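PDB 1SKZ: antistasin from Haementeria officinalis, which inhibits blood coagulation factor Xa, a serine protease, as a disulfide-rich anticoagulant protein that probably also binds heparin. Local coordinates for residues C8-P14 with T23-T27; H36-Q42 with K52-P57; R43-G47 with L96-K100; E66-M72 with C80-I84; C88-N94 with C106-P110. All coordinates share one frame; numbering follows the deposited sequence.

Antistasin has little regular secondary structure, and a disulfide crosses each contact except contact 3. Contact 1 joins the short helix 8-11 and the turn after it to the loop 23-27. Contact 2, whose Cys37 side chain lies about 4 Å from that of Val35 in the reactive bond Arg34-Val35, touches contact 3 where Arg54 packs on Arg43. Contact 3 brings the two antistasin-like regions together, and a salt bridge from its Lys97 NZ to Glu107 OE1 of contact 5 (2.9 Å) joins it to the second reactive bond, Arg89-Lys90. The centres of contacts 2 and 5 are about 32 Å apart. Contact 4, a hairpin, comes shortly before contact 5 in the sequence.

Contact 1 (C8-P14 with T23-T27); sequences CEEAGCP and TDRCT
The backbones of 8-14 and 23-27 come close at two places, with the CA atoms of Cys8 and Asp24 5.4 Å apart and those of Cys13 and Cys26 5.8 Å apart. At the first place Asp24 serves the start of the short, weakly bonded helix 8-11. Its OD1 takes the N-H of Glu9 on the syn lone pair, with Glu9 N 2.7 Å from Asp24 OD1, and more weakly the N-H of Cys8. Cys8 N also donates to the main-chain oxygen of Asp24, at 2.9 Å from Asp24 O, and sits out of that carbonyl's plane, tilted by 32°. One N-H is therefore divided between a carboxylate and a carbonyl of the same residue. The SG of Cys8, which belongs to the disulfide with Cys19, lies against the same carbonyl. Glu9 CG stands between the backbone N and the carbonyl carbon (chi1 57°), which swings the extended side chain over Asp24. The two side chains cross at about a right angle, with Glu9 OE2 2.8 Å from Asp24 OD2. At the second place Cys13 SG and Cys26 SG are bonded at 2.0 Å with chi3 -84°. Cys8 CB comes to 3.4 Å from Cys26 SG, packing the helix start against this bridge, while Cys26 itself centres an inverse gamma turn. The close approach of the Glu9 and Asp24 carboxylates would be repulsive if both were ionised; one of the two may be protonated at least part of the time, and the pair may have a raised affinity for protons.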
# COMPACT_ATOMS: atom_id res chain seq x y z
N CYS A 8 9.77 5.97 16.78
CA CYS A 8 8.43 6.53 16.61
C CYS A 8 7.30 5.55 16.88
O CYS A 8 6.13 5.94 16.86
CB CYS A 8 8.26 7.10 15.20
SG CYS A 8 8.74 5.96 13.85
N GLU A 9 7.64 4.27 17.10
CA GLU A 9 6.61 3.26 17.37
C GLU A 9 5.77 3.65 18.59
O GLU A 9 4.55 3.47 18.59
CB GLU A 9 7.23 1.85 17.53
CG GLU A 9 8.31 1.67 18.64
CD GLU A 9 8.91 0.24 18.70
OE1 GLU A 9 8.28 -0.66 19.30
OE2 GLU A 9 10.03 0.03 18.19
N GLU A 10 6.39 4.42 19.47
CA GLU A 10 5.73 5.01 20.63
C GLU A 10 5.51 6.53 20.46
O GLU A 10 4.37 7.01 20.49
CB GLU A 10 6.58 4.76 21.88
CG GLU A 10 7.67 3.70 21.70
CD GLU A 10 7.14 2.26 21.80
OE1 GLU A 10 5.92 2.07 22.02
OE2 GLU A 10 7.97 1.32 21.68
N ALA A 11 6.62 7.27 20.32
CA ALA A 11 6.58 8.73 20.25
C ALA A 11 5.50 9.24 19.31
O ALA A 11 4.76 10.16 19.66
CB ALA A 11 7.96 9.29 19.79
N GLY A 12 5.36 8.57 18.16
CA GLY A 12 4.59 9.14 17.06
C GLY A 12 5.42 10.12 16.26
O GLY A 12 6.61 10.30 16.49
N CYS A 13 4.79 10.77 15.30
CA CYS A 13 5.53 11.57 14.33
C CYS A 13 4.99 12.99 14.16
O CYS A 13 3.77 13.21 14.14
CB CYS A 13 5.57 10.87 12.96
SG CYS A 13 6.55 9.34 13.00
N PRO A 14 5.90 13.93 13.87
CA PRO A 14 5.53 15.29 13.47
C PRO A 14 4.52 15.21 12.36
O PRO A 14 4.59 14.28 11.56
CB PRO A 14 6.84 15.90 12.98
CG PRO A 14 7.93 15.05 13.63
CD PRO A 14 7.35 13.69 13.79
N THR A 23 12.44 0.93 10.45
CA THR A 23 13.59 1.71 10.91
C THR A 23 13.29 2.44 12.20
O THR A 23 14.19 2.88 12.89
CB THR A 23 14.06 2.73 9.84
OG1 THR A 23 13.00 3.66 9.55
CG2 THR A 23 14.48 2.02 8.58
N ASP A 24 12.01 2.45 12.55
CA ASP A 24 11.48 3.22 13.68
C ASP A 24 11.79 4.71 13.65
O ASP A 24 11.71 5.41 14.68
CB ASP A 24 11.90 2.60 15.00
CG ASP A 24 10.83 2.74 16.05
OD1 ASP A 24 9.68 3.14 15.72
OD2 ASP A 24 11.14 2.47 17.24
N ARG A 25 11.93 5.22 12.42
CA ARG A 25 12.14 6.64 12.14
C ARG A 25 10.94 7.18 11.30
O ARG A 25 10.26 6.43 10.61
CB ARG A 25 13.49 6.77 11.42
CG ARG A 25 13.97 8.16 11.01
CD ARG A 25 15.46 8.03 10.51
NE ARG A 25 15.93 9.09 9.60
CZ ARG A 25 16.41 8.89 8.37
NH1 ARG A 25 16.26 7.72 7.73
NH2 ARG A 25 17.01 9.89 7.74
N CYS A 26 10.59 8.45 11.54
CA CYS A 26 9.45 9.10 10.89
C CYS A 26 9.78 9.52 9.48
O CYS A 26 9.89 10.72 9.21
CB CYS A 26 9.05 10.34 11.67
SG CYS A 26 8.45 9.91 13.32
N THR A 27 9.97 8.55 8.59
CA THR A 27 10.38 8.87 7.24
C THR A 27 9.25 8.60 6.26
O THR A 27 9.40 8.80 5.06
CB THR A 27 11.58 8.05 6.87
OG1 THR A 27 11.32 6.68 7.18
CG2 THR A 27 12.82 8.50 7.69

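Contact 2 (H36-Q42 with K52-P57); sequences HCPHGFQ and KCRLEP
A disulfide-braced antiparallel pairing, Phe41 with Cys53, joins the start of strand 41-43 to the loop after strand 49-50. The two form a non-hydrogen-bonded pair with diverging side chains, their CA atoms 4.7 Å apart, and main-chain bonds flank it: Arg54 N to Gly40 O at 2.9 Å, and Gln42 N to Lys52 O, also 2.9 Å and almost straight at 177°. The extended Gln42 side chain runs alongside Lys52, and NE2 donates to Cys53 O at 2.8 Å, in the plane of its own amide but from well above the carbonyl plane. The ammonium of Lys52 is held by Arg43 O of the second subunit. Pro57 CD sits over one face of the His39 ring, 3.8 Å from its centroid, a CH-pi contact, while Arg54 O lies at the ring's edge. One water joins His39 N to Arg54 O; another joins Phe41 O to Arg54 NH2. Cys37 SG and Cys53 SG, 2.0 Å apart, close the disulfide at the first residue of the type I turn Cys37-Gly40. With Val35 packed on Cys53, the arrangement is that of a disulfide-clamped inhibitor loop, the clamp lying next to the reactive bond Arg34-Val35.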
# COMPACT_ATOMS: atom_id res chain seq x y z
N HIS A 36 -11.35 3.31 8.66
CA HIS A 36 -11.28 2.20 9.62
C HIS A 36 -10.89 0.82 9.04
O HIS A 36 -11.65 0.18 8.32
CB HIS A 36 -12.61 2.06 10.37
CG HIS A 36 -12.55 1.08 11.51
ND1 HIS A 36 -11.80 1.31 12.65
CD2 HIS A 36 -13.00 -0.19 11.62
CE1 HIS A 36 -11.77 0.22 13.39
NE2 HIS A 36 -12.49 -0.71 12.79
N CYS A 37 -9.72 0.34 9.41
CA CYS A 37 -9.27 -1.00 9.03
C CYS A 37 -9.17 -1.89 10.27
O CYS A 37 -8.32 -1.66 11.15
CB CYS A 37 -7.91 -0.91 8.37
SG CYS A 37 -7.91 -0.05 6.76
N PRO A 38 -10.09 -2.86 10.40
CA PRO A 38 -10.14 -3.80 11.53
C PRO A 38 -8.82 -4.47 11.86
O PRO A 38 -8.54 -4.70 13.02
CB PRO A 38 -11.18 -4.84 11.10
CG PRO A 38 -11.96 -4.22 10.02
CD PRO A 38 -11.13 -3.15 9.38
N HIS A 39 -8.01 -4.78 10.86
CA HIS A 39 -6.67 -5.29 11.12
C HIS A 39 -5.54 -4.31 10.86
O HIS A 39 -4.40 -4.72 10.69
CB HIS A 39 -6.39 -6.56 10.33
CG HIS A 39 -7.39 -7.64 10.55
ND1 HIS A 39 -7.61 -8.21 11.78
CD2 HIS A 39 -8.27 -8.23 9.70
CE1 HIS A 39 -8.57 -9.11 11.68
NE2 HIS A 39 -8.99 -9.14 10.43
N GLY A 40 -5.84 -3.03 10.79
CA GLY A 40 -4.81 -2.07 10.42
C GLY A 40 -4.52 -1.91 8.92
O GLY A 40 -5.03 -2.63 8.09
N PHE A 41 -3.64 -0.98 8.61
CA PHE A 41 -3.21 -0.66 7.26
C PHE A 41 -2.08 -1.55 6.80
O PHE A 41 -1.25 -1.96 7.58
CB PHE A 41 -2.73 0.79 7.19
CG PHE A 41 -3.82 1.81 7.39
CD1 PHE A 41 -4.89 1.90 6.48
CD2 PHE A 41 -3.80 2.68 8.48
CE1 PHE A 41 -5.91 2.81 6.64
CE2 PHE A 41 -4.84 3.62 8.65
CZ PHE A 41 -5.91 3.67 7.71
N GLN A 42 -2.10 -1.89 5.52
CA GLN A 42 -0.99 -2.56 4.86
C GLN A 42 0.23 -1.67 4.84
O GLN A 42 0.12 -0.45 4.98
CB GLN A 42 -1.37 -2.96 3.43
CG GLN A 42 -2.52 -3.94 3.47
CD GLN A 42 -2.70 -4.71 2.19
OE1 GLN A 42 -1.74 -5.00 1.46
NE2 GLN A 42 -3.96 -5.02 1.87
N LYS A 52 -4.85 0.97 2.55
CA LYS A 52 -5.52 -0.26 2.13
C LYS A 52 -5.53 -1.11 3.41
O LYS A 52 -4.48 -1.27 4.04
CB LYS A 52 -4.67 -0.97 1.05
CG LYS A 52 -5.31 -2.27 0.48
CD LYS A 52 -4.54 -2.86 -0.71
CE LYS A 52 -5.49 -3.61 -1.65
NZ LYS A 52 -6.22 -2.58 -2.57
N CYS A 53 -6.66 -1.75 3.72
CA CYS A 53 -6.75 -2.62 4.90
C CYS A 53 -6.09 -3.99 4.73
O CYS A 53 -6.11 -4.58 3.64
CB CYS A 53 -8.20 -2.80 5.31
SG CYS A 53 -9.09 -1.24 5.59
N ARG A 54 -5.35 -4.41 5.76
CA ARG A 54 -4.82 -5.77 5.87
C ARG A 54 -5.96 -6.77 5.85
O ARG A 54 -6.99 -6.56 6.50
CB ARG A 54 -4.11 -5.94 7.22
CG ARG A 54 -2.71 -5.42 7.30
CD ARG A 54 -2.09 -5.86 8.60
NE ARG A 54 -1.05 -4.91 8.93
CZ ARG A 54 0.23 -5.07 8.58
NH1 ARG A 54 0.64 -6.29 8.22
NH2 ARG A 54 1.10 -4.07 8.75
N LEU A 55 -5.70 -7.93 5.27
CA LEU A 55 -6.71 -8.97 5.27
C LEU A 55 -6.68 -9.82 6.55
O LEU A 55 -7.72 -10.22 7.03
CB LEU A 55 -6.58 -9.83 3.99
CG LEU A 55 -6.77 -9.20 2.57
CD1 LEU A 55 -7.98 -8.31 2.51
CD2 LEU A 55 -5.53 -8.38 2.20
N GLU A 56 -5.54 -9.87 7.24
CA GLU A 56 -5.41 -10.62 8.49
C GLU A 56 -4.53 -9.82 9.47
O GLU A 56 -3.90 -8.84 9.06
CB GLU A 56 -4.78 -11.98 8.24
CG GLU A 56 -5.41 -12.80 7.09
CD GLU A 56 -6.72 -13.49 7.47
OE1 GLU A 56 -6.72 -14.27 8.44
OE2 GLU A 56 -7.73 -13.33 6.74
N PRO A 57 -4.57 -10.14 10.78
CA PRO A 57 -3.74 -9.32 11.70
C PRO A 57 -2.21 -9.55 11.56
O PRO A 57 -1.77 -10.56 11.00
CB PRO A 57 -4.28 -9.70 13.10
CG PRO A 57 -4.99 -11.02 12.93
CD PRO A 57 -5.51 -11.02 11.50
O HOH W 1 -8.44 -4.63 8.02
O HOH W 2 0.03 -1.50 9.74

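Contact 3 (R43-G47 with L96-K100); sequences RSRYG and LKRDK
Tyr46 and Arg45, neighbours in the type I turn from Ser44 to Gly47, reach the main chain of 96-100 by separate routes. Arg98 N donates to Tyr46 OH at 3.0 Å, nearly straight at 166°, so the phenol oxygen accepts a strand N-H. The aliphatic chain of Arg98 crosses the ring obliquely at CE1 and CD1, CG 3.6 Å from Tyr46 CE1, and sends NH1 on to Gly102 O. Arg45 NH1 donates to Arg98 O at 2.9 Å, but weakly, the angle at hydrogen being only 121°. Most of its contact is made by one guanidinium face, turned flat onto the Asp99-Lys100 peptide by a bend at chi3 (80°), with Lys100 N 3.4 Å from Arg45 CZ. Other polar groups find partners outside the two segments: Lys97 NZ pairs with Glu107, and Asp99 OD1 accepts from Leu101 N and Cys103 N. Within the turn Gly47 N is held by Ser44 O; Arg43 NH1, from just before it, reaches Gly47 O at 2.8 Å and also Cys19 O. Arg45 O, buried here, finds no partner in the model. The contact is an interface between two antistasin-like repeats, and Lys97 to Lys100 form a predicted heparin-binding site.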
# COMPACT_ATOMS: atom_id res chain seq x y z
N ARG A 43 1.39 -2.27 4.75
CA ARG A 43 2.60 -1.48 4.63
C ARG A 43 3.32 -1.87 3.36
O ARG A 43 3.24 -3.02 2.91
CB ARG A 43 3.52 -1.70 5.86
CG ARG A 43 2.92 -1.13 7.16
CD ARG A 43 3.96 -1.02 8.24
NE ARG A 43 3.42 -0.55 9.52
CZ ARG A 43 3.70 0.62 10.06
NH1 ARG A 43 4.56 1.45 9.47
NH2 ARG A 43 3.11 0.97 11.18
N SER A 44 4.06 -0.92 2.79
CA SER A 44 5.10 -1.27 1.82
C SER A 44 6.17 -2.14 2.48
O SER A 44 6.30 -2.20 3.72
CB SER A 44 5.75 -0.00 1.24
OG SER A 44 6.37 0.75 2.26
N ARG A 45 6.89 -2.89 1.65
CA ARG A 45 7.93 -3.80 2.16
C ARG A 45 9.07 -3.00 2.81
O ARG A 45 9.91 -3.58 3.51
CB ARG A 45 8.50 -4.67 1.05
CG ARG A 45 9.13 -3.89 -0.11
CD ARG A 45 10.04 -4.82 -0.86
NE ARG A 45 9.33 -5.69 -1.79
CZ ARG A 45 9.82 -6.81 -2.29
NH1 ARG A 45 11.12 -6.85 -2.57
NH2 ARG A 45 9.03 -7.61 -3.02
N TYR A 46 9.15 -1.69 2.52
CA TYR A 46 10.13 -0.83 3.19
C TYR A 46 9.61 -0.16 4.45
O TYR A 46 10.32 0.62 5.04
CB TYR A 46 10.70 0.21 2.23
CG TYR A 46 11.71 -0.40 1.24
CD1 TYR A 46 12.99 -0.80 1.67
CD2 TYR A 46 11.34 -0.68 -0.09
CE1 TYR A 46 13.87 -1.46 0.83
CE2 TYR A 46 12.22 -1.35 -0.96
CZ TYR A 46 13.49 -1.75 -0.48
OH TYR A 46 14.37 -2.44 -1.30
N GLY A 47 8.36 -0.44 4.83
CA GLY A 47 7.88 -0.14 6.17
C GLY A 47 6.91 1.00 6.40
O GLY A 47 6.62 1.35 7.55
N LEU A 96 20.86 -1.50 1.04
CA LEU A 96 20.51 -2.82 0.54
C LEU A 96 18.99 -2.99 0.25
O LEU A 96 18.12 -2.44 0.96
CB LEU A 96 20.96 -3.90 1.55
CG LEU A 96 22.46 -4.21 1.82
CD1 LEU A 96 22.57 -5.17 2.97
CD2 LEU A 96 23.16 -4.78 0.58
N LYS A 97 18.68 -3.86 -0.70
CA LYS A 97 17.28 -4.17 -0.99
C LYS A 97 16.67 -4.90 0.20
O LYS A 97 17.34 -5.70 0.85
CB LYS A 97 17.17 -5.07 -2.24
CG LYS A 97 17.54 -4.39 -3.56
CD LYS A 97 17.33 -5.37 -4.74
CE LYS A 97 17.71 -4.74 -6.10
NZ LYS A 97 17.77 -5.81 -7.18
N ARG A 98 15.37 -4.72 0.40
CA ARG A 98 14.57 -5.60 1.24
C ARG A 98 13.63 -6.44 0.38
O ARG A 98 13.19 -6.01 -0.70
CB ARG A 98 13.75 -4.80 2.27
CG ARG A 98 14.65 -4.08 3.23
CD ARG A 98 13.87 -3.48 4.33
NE ARG A 98 14.72 -2.73 5.25
CZ ARG A 98 15.38 -3.27 6.28
NH1 ARG A 98 15.17 -4.52 6.66
NH2 ARG A 98 16.21 -2.50 6.96
N ASP A 99 13.34 -7.64 0.87
CA ASP A 99 12.38 -8.52 0.22
C ASP A 99 10.94 -8.26 0.73
O ASP A 99 10.68 -7.35 1.52
CB ASP A 99 12.82 -10.00 0.38
CG ASP A 99 12.80 -10.51 1.85
OD1 ASP A 99 12.13 -9.96 2.73
OD2 ASP A 99 13.39 -11.58 2.09
N LYS A 100 10.00 -9.06 0.25
CA LYS A 100 8.61 -8.85 0.61
C LYS A 100 8.29 -9.07 2.12
O LYS A 100 7.20 -8.71 2.60
CB LYS A 100 7.76 -9.77 -0.25
CG LYS A 100 7.85 -11.24 0.09
CD LYS A 100 6.67 -11.99 -0.54
CE LYS A 100 6.64 -13.46 -0.14
NZ LYS A 100 5.30 -14.06 -0.46

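Contact 4 (E66-M72 with C80-I84); sequences ECPEGMM and CDCKI
Met72 and Cys82 form the antiparallel, hydrogen-bonded pair of a small hairpin, and the tight part of the contact is built round them. Met72 N donates to Cys82 O at 2.7 Å and Cys82 N returns a bond to Met72 O at 3.1 Å. Next along, Met71 and Lys83 make a non-hydrogen-bonded pair, and Ile84 N closes on Gly70 O at 2.9 Å, nearly straight at 175° although the N lies above the carbonyl plane. Ile84 also packs closely on the first strand, its CG1 3.5 Å from Met71 C and 3.8 Å from Met72 CB. At the other end Asp81 and Cys82 both face Met72, a classic beta bulge. The Cys67 SG to Cys80 SG disulfide, 2.0 Å with chi3 -86°, ties the approach to the type II turn from Pro68 to Met71 to Cys80, just before strand 82-83, and Pro68 CD rests 3.8 Å from Cys80 CB.

The loose edge lies at Met71, which, bent at chi2 (-58°) and chi3, runs alongside exposed Lys83 in the same direction, its CE reaching only 4.2 Å from Lys83 CG. The charged ends of Glu66 and Asp81 turn to other parts of the chain, Lys59 and Thr77 respectively. The contact thus divides between main-chain bonds and disulfides, including that of Cys82 to Cys103, which fix the hairpin, and apolar side-chain contacts at its surface.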
# COMPACT_ATOMS: atom_id res chain seq x y z
N GLU A 66 12.22 -16.71 20.33
CA GLU A 66 11.27 -17.56 19.59
C GLU A 66 11.91 -18.15 18.34
O GLU A 66 11.34 -19.02 17.72
CB GLU A 66 10.03 -16.78 19.11
CG GLU A 66 9.19 -16.00 20.14
CD GLU A 66 8.34 -14.91 19.46
OE1 GLU A 66 8.62 -14.57 18.30
OE2 GLU A 66 7.44 -14.34 20.10
N CYS A 67 13.00 -17.55 17.89
CA CYS A 67 13.46 -17.79 16.55
C CYS A 67 14.28 -19.05 16.37
O CYS A 67 15.09 -19.40 17.22
CB CYS A 67 14.25 -16.59 16.09
SG CYS A 67 13.23 -15.15 15.65
N PRO A 68 14.13 -19.72 15.22
CA PRO A 68 15.12 -20.71 14.76
C PRO A 68 16.56 -20.21 14.76
O PRO A 68 16.84 -19.04 14.58
CB PRO A 68 14.67 -21.04 13.33
CG PRO A 68 13.23 -20.69 13.30
CD PRO A 68 12.98 -19.61 14.30
N GLU A 69 17.48 -21.17 14.77
CA GLU A 69 18.88 -20.90 14.52
C GLU A 69 19.06 -20.09 13.23
O GLU A 69 18.45 -20.41 12.21
CB GLU A 69 19.62 -22.23 14.43
CG GLU A 69 21.12 -22.12 14.33
CD GLU A 69 21.80 -23.48 14.36
OE1 GLU A 69 21.10 -24.52 14.17
OE2 GLU A 69 23.03 -23.51 14.58
N GLY A 70 19.87 -19.03 13.30
CA GLY A 70 20.31 -18.29 12.13
C GLY A 70 19.29 -17.28 11.62
O GLY A 70 19.54 -16.62 10.60
N MET A 71 18.15 -17.20 12.32
CA MET A 71 17.01 -16.36 11.93
C MET A 71 16.72 -15.35 13.02
O MET A 71 16.84 -15.64 14.22
CB MET A 71 15.73 -17.21 11.70
CG MET A 71 15.83 -18.27 10.59
SD MET A 71 16.25 -17.53 8.98
CE MET A 71 17.22 -18.70 8.25
N MET A 72 16.19 -14.21 12.60
CA MET A 72 15.71 -13.20 13.53
C MET A 72 14.40 -12.61 13.03
O MET A 72 14.05 -12.73 11.84
CB MET A 72 16.74 -12.08 13.69
CG MET A 72 17.02 -11.33 12.40
SD MET A 72 18.38 -10.22 12.58
CE MET A 72 17.61 -8.92 13.42
N CYS A 80 9.94 -14.78 12.39
CA CYS A 80 11.37 -15.01 12.35
C CYS A 80 11.80 -15.22 10.92
O CYS A 80 12.32 -16.27 10.56
CB CYS A 80 11.74 -16.20 13.26
SG CYS A 80 11.45 -15.87 15.04
N ASP A 81 11.61 -14.18 10.11
CA ASP A 81 11.73 -14.30 8.65
C ASP A 81 13.12 -14.01 8.10
O ASP A 81 13.44 -14.40 6.98
CB ASP A 81 10.71 -13.36 7.99
CG ASP A 81 9.29 -13.94 7.96
OD1 ASP A 81 9.11 -15.17 7.89
OD2 ASP A 81 8.33 -13.14 8.03
N CYS A 82 13.91 -13.23 8.83
CA CYS A 82 15.18 -12.73 8.32
C CYS A 82 16.38 -13.54 8.76
O CYS A 82 16.48 -13.97 9.91
CB CYS A 82 15.39 -11.28 8.72
SG CYS A 82 14.00 -10.18 8.32
N LYS A 83 17.28 -13.79 7.82
CA LYS A 83 18.60 -14.31 8.14
C LYS A 83 19.29 -13.29 9.05
O LYS A 83 19.40 -12.10 8.69
CB LYS A 83 19.42 -14.44 6.88
CG LYS A 83 19.16 -15.69 6.08
CD LYS A 83 20.39 -15.96 5.23
CE LYS A 83 20.03 -16.66 3.97
NZ LYS A 83 19.85 -18.07 4.30
N ILE A 84 19.90 -13.79 10.13
CA ILE A 84 20.76 -12.96 10.99
C ILE A 84 22.01 -12.48 10.27
O ILE A 84 22.37 -11.29 10.34
CB ILE A 84 21.17 -13.72 12.26
CG1 ILE A 84 19.93 -14.04 13.09
CG2 ILE A 84 22.17 -12.86 13.08
CD1 ILE A 84 20.23 -14.89 14.36

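Contact 5 (C88-N94 with C106-P110); sequences CRKTCPN and CECRP
Lys90 reaches across to Cys106 as a straight rod, while Arg89 before it turns away, so the two residues of the reactive bond Arg89-Lys90 point to different sides of the loop. With CG beside the backbone N (chi1 -61°) and the rest extended, the lysine runs past the Cys88-Cys106 bridge, its CD 3.9 Å from Cys106 SG. NZ then donates to Cys106 O at 3.0 Å, coming from above the carbonyl plane. A water accepts from both Lys90 NZ and Cys108 N, giving the ammonium a second link to the same segment. Arg89 instead folds back on its own side, where NH1 donates to Cys88 O at 2.9 Å, the carbonyl oxygen lying in the guanidinium plane. A loop carrying its reactive bond between two disulfide anchors is the canonical-type inhibitor arrangement of the antistasin family, and here the anchors are Cys88-Cys106 and Cys92-Cys108. Their twists are of opposite hand: chi3 is 78° for the first and -68° for the second, each with SG atoms 2.0 Å apart. Beyond the second anchor Asn94 and Arg109 meet at the root of their side chains, Asn94 CB 3.4 Å from Arg109 CB. Asn94 ND2 bends over to Arg109 O at 3.2 Å, a weak hydrogen bond. Arg109 leaves in another direction, its CD passing 3.4 Å from Asn94 O before its guanidinium makes a cation-pi contact with Tyr46. On that flank Arg109 and Pro110 pack against Arg32 and Arg34 of the second subunit.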
# COMPACT_ATOMS: atom_id res chain seq x y z
N CYS A 88 27.17 -10.10 3.64
CA CYS A 88 27.13 -9.18 2.53
C CYS A 88 28.18 -8.12 2.81
O CYS A 88 28.14 -7.46 3.85
CB CYS A 88 25.74 -8.52 2.46
SG CYS A 88 25.54 -7.51 0.97
N ARG A 89 29.10 -7.93 1.86
CA ARG A 89 30.13 -6.92 2.00
C ARG A 89 30.06 -5.86 0.90
O ARG A 89 31.01 -5.08 0.71
CB ARG A 89 31.50 -7.59 2.05
CG ARG A 89 31.71 -8.44 3.32
CD ARG A 89 31.39 -7.66 4.61
NE ARG A 89 31.55 -8.47 5.82
CZ ARG A 89 30.55 -9.00 6.52
NH1 ARG A 89 29.29 -8.76 6.15
NH2 ARG A 89 30.80 -9.70 7.64
N LYS A 90 28.85 -5.67 0.36
CA LYS A 90 28.62 -4.59 -0.60
C LYS A 90 28.49 -3.23 0.03
O LYS A 90 27.81 -3.04 1.04
CB LYS A 90 27.37 -4.83 -1.45
CG LYS A 90 27.45 -6.09 -2.29
CD LYS A 90 26.21 -6.33 -3.10
CE LYS A 90 26.48 -7.53 -3.94
NZ LYS A 90 25.35 -7.85 -4.79
N THR A 91 28.99 -2.25 -0.72
CA THR A 91 28.75 -0.86 -0.42
C THR A 91 27.73 -0.35 -1.44
O THR A 91 27.79 -0.65 -2.65
CB THR A 91 30.10 -0.06 -0.50
OG1 THR A 91 31.04 -0.63 0.43
CG2 THR A 91 29.89 1.43 -0.18
N CYS A 92 26.72 0.32 -0.93
CA CYS A 92 25.61 0.78 -1.73
C CYS A 92 25.36 2.21 -1.23
O CYS A 92 25.51 2.47 -0.04
CB CYS A 92 24.38 -0.11 -1.47
SG CYS A 92 24.64 -1.93 -1.65
N PRO A 93 25.11 3.18 -2.15
CA PRO A 93 24.53 4.49 -1.80
C PRO A 93 23.10 4.42 -1.26
O PRO A 93 22.78 5.04 -0.24
CB PRO A 93 24.57 5.24 -3.12
CG PRO A 93 24.38 4.15 -4.16
CD PRO A 93 25.25 3.03 -3.61
N ASN A 94 22.24 3.71 -1.98
CA ASN A 94 20.83 3.58 -1.58
C ASN A 94 20.66 2.60 -0.43
O ASN A 94 19.54 2.37 0.02
CB ASN A 94 19.97 3.08 -2.74
CG ASN A 94 19.63 4.16 -3.74
OD1 ASN A 94 20.02 5.33 -3.58
ND2 ASN A 94 18.89 3.78 -4.78
N CYS A 106 21.54 -9.26 0.04
CA CYS A 106 22.78 -8.72 -0.51
C CYS A 106 22.69 -8.27 -1.97
O CYS A 106 23.34 -8.84 -2.86
CB CYS A 106 23.89 -9.74 -0.32
SG CYS A 106 25.53 -9.01 -0.41
N GLU A 107 21.91 -7.20 -2.18
CA GLU A 107 21.78 -6.50 -3.46
C GLU A 107 21.50 -5.03 -3.18
O GLU A 107 20.83 -4.68 -2.21
CB GLU A 107 20.64 -7.08 -4.32
CG GLU A 107 21.02 -8.34 -5.05
CD GLU A 107 19.85 -8.99 -5.77
OE1 GLU A 107 19.08 -8.25 -6.42
OE2 GLU A 107 19.71 -10.26 -5.72
N CYS A 108 22.20 -4.15 -3.90
CA CYS A 108 22.04 -2.72 -3.69
C CYS A 108 20.71 -2.29 -4.26
O CYS A 108 20.32 -2.73 -5.35
CB CYS A 108 23.16 -1.94 -4.37
SG CYS A 108 24.80 -2.26 -3.65
N ARG A 109 20.06 -1.38 -3.54
CA ARG A 109 18.84 -0.76 -4.04
C ARG A 109 19.20 0.01 -5.28
O ARG A 109 20.13 0.84 -5.26
CB ARG A 109 18.25 0.21 -3.01
CG ARG A 109 17.41 -0.44 -1.94
CD ARG A 109 16.82 0.58 -1.02
NE ARG A 109 15.52 1.06 -1.47
CZ ARG A 109 14.69 1.78 -0.71
NH1 ARG A 109 15.02 2.06 0.55
NH2 ARG A 109 13.51 2.17 -1.19
N PRO A 110 18.45 -0.20 -6.37
CA PRO A 110 18.61 0.58 -7.61
C PRO A 110 18.25 2.04 -7.37
O PRO A 110 19.06 2.93 -7.71
CB PRO A 110 17.63 -0.09 -8.58
CG PRO A 110 17.36 -1.47 -7.97
CD PRO A 110 17.38 -1.20 -6.49
O HOH W 3 24.03 -5.40 -6.02